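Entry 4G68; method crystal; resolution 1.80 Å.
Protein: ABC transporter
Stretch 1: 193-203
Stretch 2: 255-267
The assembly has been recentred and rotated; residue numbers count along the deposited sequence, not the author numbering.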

# COMPACT_ATOMS: atom_id res chain seq x y z
N PHE C 193 -17.22 -9.07 0.17
CA PHE C 193 -15.96 -8.39 0.45
C PHE C 193 -16.01 -7.79 1.85
O PHE C 193 -17.01 -7.13 2.20
CB PHE C 193 -15.73 -7.22 -0.52
CG PHE C 193 -15.11 -7.59 -1.84
CD1 PHE C 193 -13.70 -7.49 -2.06
CD2 PHE C 193 -15.91 -7.96 -2.92
CE1 PHE C 193 -13.16 -7.84 -3.30
CE2 PHE C 193 -15.35 -8.24 -4.17
CZ PHE C 193 -13.98 -8.16 -4.36
N ALA C 194 -14.95 -7.99 2.64
CA ALA C 194 -14.74 -7.21 3.85
C ALA C 194 -14.10 -5.93 3.43
O ALA C 194 -12.93 -5.97 3.04
CB ALA C 194 -13.81 -7.93 4.82
N LEU C 195 -14.83 -4.81 3.48
CA LEU C 195 -14.16 -3.48 3.26
C LEU C 195 -14.35 -2.47 4.43
O LEU C 195 -15.48 -2.32 4.92
CB LEU C 195 -14.55 -2.88 1.91
CG LEU C 195 -14.18 -1.42 1.61
CD1 LEU C 195 -12.66 -1.21 1.50
CD2 LEU C 195 -14.91 -0.86 0.40
N GLY C 196 -13.26 -1.78 4.88
CA GLY C 196 -13.42 -0.63 5.75
C GLY C 196 -13.08 0.68 5.04
O GLY C 196 -11.90 0.95 4.79
N GLU C 197 -14.11 1.49 4.75
CA GLU C 197 -13.94 2.69 3.89
C GLU C 197 -13.81 4.07 4.62
O GLU C 197 -13.62 5.11 3.99
CB GLU C 197 -15.02 2.70 2.78
CG GLU C 197 -15.27 4.01 2.04
CD GLU C 197 -14.13 4.40 1.08
OE1 GLU C 197 -13.13 3.63 1.05
OE2 GLU C 197 -14.23 5.47 0.38
N LYS C 198 -13.83 4.04 5.95
CA LYS C 198 -13.80 5.28 6.80
C LYS C 198 -12.63 6.26 6.56
O LYS C 198 -12.78 7.51 6.69
CB LYS C 198 -13.74 4.86 8.26
CG LYS C 198 -14.17 5.96 9.21
CD LYS C 198 -14.02 5.48 10.65
CE LYS C 198 -13.67 6.62 11.58
NZ LYS C 198 -14.83 7.46 12.01
N ASP C 199 -11.46 5.69 6.31
CA ASP C 199 -10.27 6.45 6.06
C ASP C 199 -10.06 6.60 4.56
O ASP C 199 -9.06 7.13 4.16
CB ASP C 199 -9.06 5.82 6.81
CG ASP C 199 -9.26 5.82 8.36
OD1 ASP C 199 -9.54 6.92 8.90
OD2 ASP C 199 -9.11 4.77 9.05
N GLU C 200 -11.03 6.16 3.75
CA GLU C 200 -11.09 6.38 2.25
C GLU C 200 -10.03 5.74 1.35
O GLU C 200 -10.32 5.35 0.21
CB GLU C 200 -11.24 7.87 1.91
CG GLU C 200 -12.23 8.53 2.86
CD GLU C 200 -12.55 9.96 2.47
OE1 GLU C 200 -11.74 10.57 1.74
OE2 GLU C 200 -13.63 10.46 2.90
N TRP C 201 -8.79 5.69 1.85
CA TRP C 201 -7.77 5.06 1.07
C TRP C 201 -8.03 3.58 0.73
O TRP C 201 -7.81 3.20 -0.37
CB TRP C 201 -6.33 5.37 1.57
CG TRP C 201 -5.99 4.66 2.81
CD1 TRP C 201 -6.05 5.14 4.12
CD2 TRP C 201 -5.60 3.26 2.92
NE1 TRP C 201 -5.70 4.16 5.00
CE2 TRP C 201 -5.41 3.00 4.34
CE3 TRP C 201 -5.32 2.24 1.99
CZ2 TRP C 201 -5.04 1.75 4.82
CZ3 TRP C 201 -4.95 1.01 2.47
CH2 TRP C 201 -4.79 0.77 3.86
N PRO C 202 -8.55 2.76 1.65
CA PRO C 202 -8.70 1.36 1.22
C PRO C 202 -9.65 1.16 0.01
O PRO C 202 -9.32 0.38 -0.88
CB PRO C 202 -9.21 0.66 2.47
CG PRO C 202 -8.85 1.55 3.59
CD PRO C 202 -8.99 2.94 3.04
N GLY C 203 -10.80 1.86 -0.04
CA GLY C 203 -11.72 1.72 -1.18
C GLY C 203 -11.20 2.33 -2.46
O GLY C 203 -11.65 1.96 -3.60
N PHE C 255 -20.07 -0.55 5.91
CA PHE C 255 -18.64 -0.58 5.50
C PHE C 255 -18.00 0.80 5.54
O PHE C 255 -16.82 0.91 5.86
CB PHE C 255 -18.46 -1.29 4.14
CG PHE C 255 -18.89 -0.48 2.93
CD1 PHE C 255 -17.95 0.05 2.08
CD2 PHE C 255 -20.24 -0.26 2.63
CE1 PHE C 255 -18.31 0.78 0.98
CE2 PHE C 255 -20.60 0.45 1.49
CZ PHE C 255 -19.65 0.99 0.69
N MET C 256 -18.78 1.87 5.24
CA MET C 256 -18.24 3.25 5.19
C MET C 256 -17.82 3.79 6.57
O MET C 256 -17.02 4.73 6.65
CB MET C 256 -19.14 4.25 4.43
CG MET C 256 -18.97 4.17 2.92
SD MET C 256 -20.13 5.05 1.87
CE MET C 256 -21.68 4.78 2.73
N GLY C 257 -18.31 3.16 7.64
CA GLY C 257 -17.96 3.51 9.03
C GLY C 257 -16.85 2.68 9.65
O GLY C 257 -16.51 2.87 10.82
N LEU C 258 -16.28 1.76 8.88
CA LEU C 258 -15.26 0.86 9.38
C LEU C 258 -13.90 1.20 8.74
O LEU C 258 -13.82 1.70 7.58
CB LEU C 258 -15.66 -0.63 9.17
CG LEU C 258 -16.14 -1.55 10.33
CD1 LEU C 258 -17.18 -0.98 11.31
CD2 LEU C 258 -16.63 -2.88 9.77
N THR C 259 -12.85 0.98 9.54
CA THR C 259 -11.46 1.27 9.15
C THR C 259 -10.84 0.08 8.44
O THR C 259 -11.43 -0.99 8.41
CB THR C 259 -10.59 1.59 10.38
OG1 THR C 259 -10.48 0.44 11.21
CG2 THR C 259 -11.16 2.78 11.18
N ARG C 260 -9.64 0.25 7.87
CA ARG C 260 -8.91 -0.88 7.28
C ARG C 260 -8.76 -2.03 8.32
O ARG C 260 -9.01 -3.19 7.99
CB ARG C 260 -7.53 -0.41 6.80
CG ARG C 260 -6.63 -1.48 6.14
CD ARG C 260 -5.74 -2.23 7.14
NE ARG C 260 -4.83 -1.36 7.86
CZ ARG C 260 -3.60 -1.03 7.45
NH1 ARG C 260 -3.09 -1.49 6.27
NH2 ARG C 260 -2.86 -0.21 8.22
N ASP C 261 -8.33 -1.68 9.54
CA ASP C 261 -8.06 -2.68 10.61
C ASP C 261 -9.32 -3.44 11.06
O ASP C 261 -9.24 -4.60 11.43
CB ASP C 261 -7.44 -2.02 11.83
CG ASP C 261 -5.99 -1.57 11.62
OD1 ASP C 261 -5.40 -1.78 10.55
OD2 ASP C 261 -5.45 -0.98 12.58
N GLU C 262 -10.47 -2.77 11.06
CA GLU C 262 -11.74 -3.43 11.33
C GLU C 262 -12.09 -4.39 10.18
O GLU C 262 -12.68 -5.43 10.39
CB GLU C 262 -12.84 -2.40 11.55
CG GLU C 262 -12.56 -1.60 12.84
CD GLU C 262 -13.68 -0.68 13.29
OE1 GLU C 262 -14.04 0.27 12.59
OE2 GLU C 262 -14.16 -0.89 14.41
N ALA C 263 -11.72 -4.01 8.96
CA ALA C 263 -11.98 -4.87 7.82
C ALA C 263 -11.10 -6.14 7.80
O ALA C 263 -11.61 -7.23 7.58
CB ALA C 263 -11.83 -4.08 6.53
N THR C 264 -9.78 -5.98 8.01
CA THR C 264 -8.88 -7.13 8.14
C THR C 264 -9.30 -8.08 9.32
O THR C 264 -9.18 -9.31 9.26
CB THR C 264 -7.38 -6.67 8.26
OG1 THR C 264 -7.22 -5.82 9.40
CG2 THR C 264 -6.98 -5.86 7.02
N ALA C 265 -9.82 -7.51 10.40
CA ALA C 265 -10.34 -8.36 11.48
C ALA C 265 -11.60 -9.16 11.03
O ALA C 265 -11.70 -10.37 11.29
CB ALA C 265 -10.63 -7.52 12.73
N GLU C 266 -12.51 -8.50 10.29
CA GLU C 266 -13.61 -9.17 9.60
C GLU C 266 -13.12 -10.39 8.82
O GLU C 266 -13.53 -11.54 9.08
CB GLU C 266 -14.24 -8.23 8.61
CG GLU C 266 -15.66 -7.88 8.98
CD GLU C 266 -16.38 -7.07 7.91
OE1 GLU C 266 -15.91 -6.86 6.79
OE2 GLU C 266 -17.46 -6.58 8.22
N PHE C 267 -12.23 -10.12 7.87
CA PHE C 267 -11.72 -11.15 6.98
C PHE C 267 -10.96 -12.23 7.68
O PHE C 267 -11.08 -13.39 7.27
CB PHE C 267 -10.80 -10.57 5.94
CG PHE C 267 -10.52 -11.51 4.78
CD1 PHE C 267 -11.55 -12.01 4.00
CD2 PHE C 267 -9.22 -11.87 4.47
CE1 PHE C 267 -11.29 -12.84 2.92
CE2 PHE C 267 -8.94 -12.68 3.38
CZ PHE C 267 -9.98 -13.19 2.61
O HOH W 1 -16.64 -4.21 6.34
O HOH W 2 -8.38 2.73 7.83

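Two backbone hydrogen bonds join the stretches. Glu197 N donates to Phe255 O at 3.0 Å, and its N-H points almost straight at the acceptor. Lys198 N donates to Leu258 O at 2.9 Å, also nearly linear, although the position of Leu258 O is less certain. Glu197 N lies 2.9 Å from Leu258 O as well, but the angle is poor and this pair is not a hydrogen bond. Consecutive amides of stretch 1 thus reach carbonyls at the two ends of the turn 255-258. That turn is itself held by Leu258 N donating to Phe255 O at 3.2 Å, so Phe255 O accepts from both stretches.

Two waters extend the polar contact. Water 1 donates to Leu195 O at 2.6 Å and to Glu266 OE1 at 2.8 Å, and so bridges a backbone carbonyl and a carboxylate. Water 2 accepts from Arg260 N at 2.8 Å and lies 2.5 Å from Asp199 OD2, within reach as a donor. It links the first turn of the helix that begins at Arg260 to stretch 1.

The start of this helix is also capped. Glu262 N donates to Thr259 OG1 at 3.2 Å. In return, Thr259 N makes a weak bond to Glu262 OE1 at 3.4 Å. Arg260 NE forms a salt bridge with Asp261 OD1 at 2.8 Å, within its own stretch.

Gly196 sits where the backbones run close. Its CA approaches Thr259 O at 3.3 Å in a nearly linear CA-H...O contact. A CB here would point toward stretch 2 and clash with Thr259 O and Leu258 O. The absence of a side chain permits this close approach. Ala263 CB packs 3.2 Å from Gly196 N.

Side-chain packing flanks the backbone contact in several places. Leu195 CD2 lies 3.6 Å from Phe255 CD1, and Glu197 CB is 4.0 Å from that same Phe255 CD1. Glu197 CG also meets Met256 CG at 3.8 Å. Ala194 points toward the helix, with its CB 4.2 Å from Phe267 CB and 3.6 Å from Ala263 O.

At the other end of stretch 1, Trp201 CH2 is 3.7 Å from Arg260 CG and lies over one face of the Arg260 guanidinium. Pro202 CG adds a contact with Arg260 CB at 4.0 Å. Lys198 begins toward stretch 2, but its end leads away. Its CD passes 3.6 Å from Gly257 O and 4.0 Å from Thr259 CG2.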